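Local coordinates for putative D-alanine N-acetyltransferase of GNAT family (Desulfovibrio desulfuricans subsp. desulfuricans str., PDB 2R7H), which probably transfers an acyl group, most likely acetyl from acetyl-CoA, to an amine substrate, at the interface of chains A and B. Residues are numbered along the deposited sequence; one frame, centred on the assembly and turned at random. Chains: chain A/B, Putative D-alanine N-acetyltransferase of GNAT family.

The interface of chains A and B. Residues chain A 160-165; chain B 92, 94, 129-130.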
loop_
_atom_site.group_PDB
_atom_site.type_symbol
_atom_site.label_atom_id
_atom_site.label_comp_id
_atom_site.label_asym_id
_atom_site.label_seq_id
_atom_site.Cartn_x
_atom_site.Cartn_y
_atom_site.Cartn_z
ATOM N N LYS A 160 -4.091 -11.573 9.359
ATOM C CA LYS A 160 -5.360 -12.287 9.448
ATOM C C LYS A 160 -6.608 -11.466 9.143
ATOM O O LYS A 160 -6.750 -10.334 9.564
ATOM C CB LYS A 160 -5.546 -12.862 10.837
ATOM C CG LYS A 160 -4.426 -13.835 11.360
ATOM C CD LYS A 160 -4.238 -15.166 10.616
ATOM C CE LYS A 160 -5.463 -16.032 10.791
ATOM N NZ LYS A 160 -5.285 -17.371 10.236
ATOM N N ALA A 161 -7.478 -12.039 8.320
ATOM C CA ALA A 161 -8.773 -11.505 7.974
ATOM C C ALA A 161 -8.535 -10.181 7.408
ATOM O O ALA A 161 -9.348 -9.249 7.584
ATOM C CB ALA A 161 -9.689 -11.388 9.184
ATOM N N PHE A 162 -7.428 -10.053 6.690
ATOM C CA PHE A 162 -7.177 -8.676 6.085
ATOM C C PHE A 162 -8.109 -8.156 5.015
ATOM O O PHE A 162 -8.472 -6.935 5.026
ATOM C CB PHE A 162 -5.738 -8.702 5.519
ATOM C CG PHE A 162 -5.288 -7.377 4.902
ATOM C CD1 PHE A 162 -5.473 -7.123 3.562
ATOM C CD2 PHE A 162 -4.632 -6.466 5.671
ATOM C CE1 PHE A 162 -5.082 -5.903 3.015
ATOM C CE2 PHE A 162 -4.206 -5.274 5.129
ATOM C CZ PHE A 162 -4.451 -4.998 3.813
ATOM N N TYR A 163 -8.421 -8.966 4.021
ATOM C CA TYR A 163 -9.260 -8.412 2.947
ATOM C C TYR A 163 -10.754 -8.334 3.319
ATOM O O TYR A 163 -11.490 -7.567 2.757
ATOM C CB TYR A 163 -9.121 -9.254 1.665
ATOM C CG TYR A 163 -7.782 -9.266 1.036
ATOM C CD1 TYR A 163 -7.373 -8.246 0.214
ATOM C CD2 TYR A 163 -6.916 -10.330 1.209
ATOM C CE1 TYR A 163 -6.132 -8.231 -0.371
ATOM C CE2 TYR A 163 -5.635 -10.283 0.604
ATOM C CZ TYR A 163 -5.284 -9.259 -0.204
ATOM O OH TYR A 163 -4.054 -9.297 -0.808
ATOM N N ARG A 164 -11.192 -9.185 4.234
ATOM C CA ARG A 164 -12.583 -9.250 4.726
ATOM C C ARG A 164 -12.547 -10.354 5.744
ATOM O O ARG A 164 -11.511 -11.009 5.889
ATOM C CB ARG A 164 -13.602 -9.577 3.627
ATOM C CG ARG A 164 -13.226 -10.775 2.838
ATOM C CD ARG A 164 -14.222 -11.109 1.763
ATOM N NE ARG A 164 -13.630 -12.157 0.942
ATOM C CZ ARG A 164 -14.255 -12.848 0.000
ATOM N NH1 ARG A 164 -15.568 -12.723 -0.212
ATOM N NH2 ARG A 164 -13.558 -13.758 -0.663
ATOM N N ALA A 165 -13.668 -10.578 6.426
ATOM C CA ALA A 165 -13.742 -11.614 7.429
ATOM C C ALA A 165 -13.313 -12.943 6.793
ATOM O O ALA A 165 -13.676 -13.239 5.650
ATOM C CB ALA A 165 -15.164 -11.715 8.022
ATOM N N GLU B 92 -12.666 -4.977 2.746
ATOM C CA GLU B 92 -13.967 -4.712 3.393
ATOM C C GLU B 92 -13.680 -4.508 4.858
ATOM O O GLU B 92 -13.236 -5.427 5.492
ATOM C CB GLU B 92 -14.946 -5.913 3.196
ATOM C CG GLU B 92 -16.258 -5.992 4.091
ATOM C CD GLU B 92 -16.113 -6.747 5.466
ATOM O OE1 GLU B 92 -16.002 -8.025 5.512
ATOM O OE2 GLU B 92 -16.210 -6.058 6.515
ATOM N N THR B 94 -11.239 -2.837 6.503
ATOM C CA THR B 94 -9.851 -2.685 6.943
ATOM C C THR B 94 -9.436 -1.252 6.631
ATOM O O THR B 94 -9.773 -0.751 5.571
ATOM C CB THR B 94 -8.920 -3.686 6.294
ATOM O OG1 THR B 94 -9.326 -4.993 6.699
ATOM C CG2 THR B 94 -7.482 -3.523 6.784
ATOM N N ARG B 129 -13.488 -3.247 10.960
ATOM C CA ARG B 129 -13.085 -4.362 11.789
ATOM C C ARG B 129 -11.650 -4.215 12.256
ATOM O O ARG B 129 -11.350 -4.589 13.378
ATOM C CB ARG B 129 -13.126 -5.666 10.958
ATOM C CG ARG B 129 -14.456 -5.958 10.276
ATOM C CD ARG B 129 -14.415 -7.145 9.296
ATOM N NE ARG B 129 -13.451 -6.933 8.213
ATOM C CZ ARG B 129 -12.252 -7.501 8.117
ATOM N NH1 ARG B 129 -11.815 -8.380 9.011
ATOM N NH2 ARG B 129 -11.478 -7.212 7.096
ATOM N N LEU B 130 -10.766 -3.704 11.376
ATOM C CA LEU B 130 -9.330 -3.591 11.644
ATOM C C LEU B 130 -8.723 -2.266 11.330
ATOM O O LEU B 130 -9.132 -1.636 10.398
ATOM C CB LEU B 130 -8.592 -4.604 10.764
ATOM C CG LEU B 130 -8.892 -6.088 11.033
ATOM C CD1 LEU B 130 -8.347 -7.005 9.892
ATOM C CD2 LEU B 130 -8.311 -6.361 12.356
#
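B:Arg129 reaches A:Ala161 by a side chain that starts with CG beside its own backbone N and then bends at chi3 (-60°), which lays the flat guanidinium against the segment from A:Ala161 to A:Ala165. B:Thr94 meets A:Phe162 through OG1, held beside the backbone N at chi1 -63°, while CG2 is directed to the phenyl ring. The guanidinium grips A:Ala161 O end-on, B:Arg129 NH1 and NH2 each lying 3.0 Å from that one carbonyl oxygen. The oxygen sits in the guanidinium plane; NH1 approaches in the carbonyl plane, whereas NH2 comes nearly along the C=O axis. The neighbouring edge of the same group is held by its own chain: B:Arg129 NE and NH2 both donate to B:Glu92 O, with B:Arg129 NH2 3.0 Å from that oxygen, again in plane. NH2 is thus shared between the two carbonyls, and these paired bonds fix the rotation of the guanidinium. One of its faces is overlaid by the A:Arg164-A:Ala165 peptide, with A:Ala165 N 3.8 Å above the plane and over its centre. B:Glu92 OE2 makes a weak, long salt bridge to B:Arg129 NE, 3.4 Å away, which may help to balance the arginine charge. Further along the segment, B:Glu92 N donates to A:Tyr163 O at 2.8 Å, tilted 33° from the carbonyl plane, and B:Glu92 OE1 lies 3.4 Å from A:Arg164 CB. The hydroxyl OG1 of B:Thr94 donates to A:Phe162 O over 2.7 Å; the two side chains cross at about a right angle, CG2 touching the ring rim at CE2. B:Leu130 brings its CD1 methyl to the A:Lys160 and A:Ala161 carbonyls. Three successive carbonyls, A:Ala161 to A:Tyr163, are therefore read by side-chain and backbone donors of the partner. With its twin across the two-fold axis, this polar patch joins the two copies of the putative acetyltransferase in the deposited dimer, which may be the biological one.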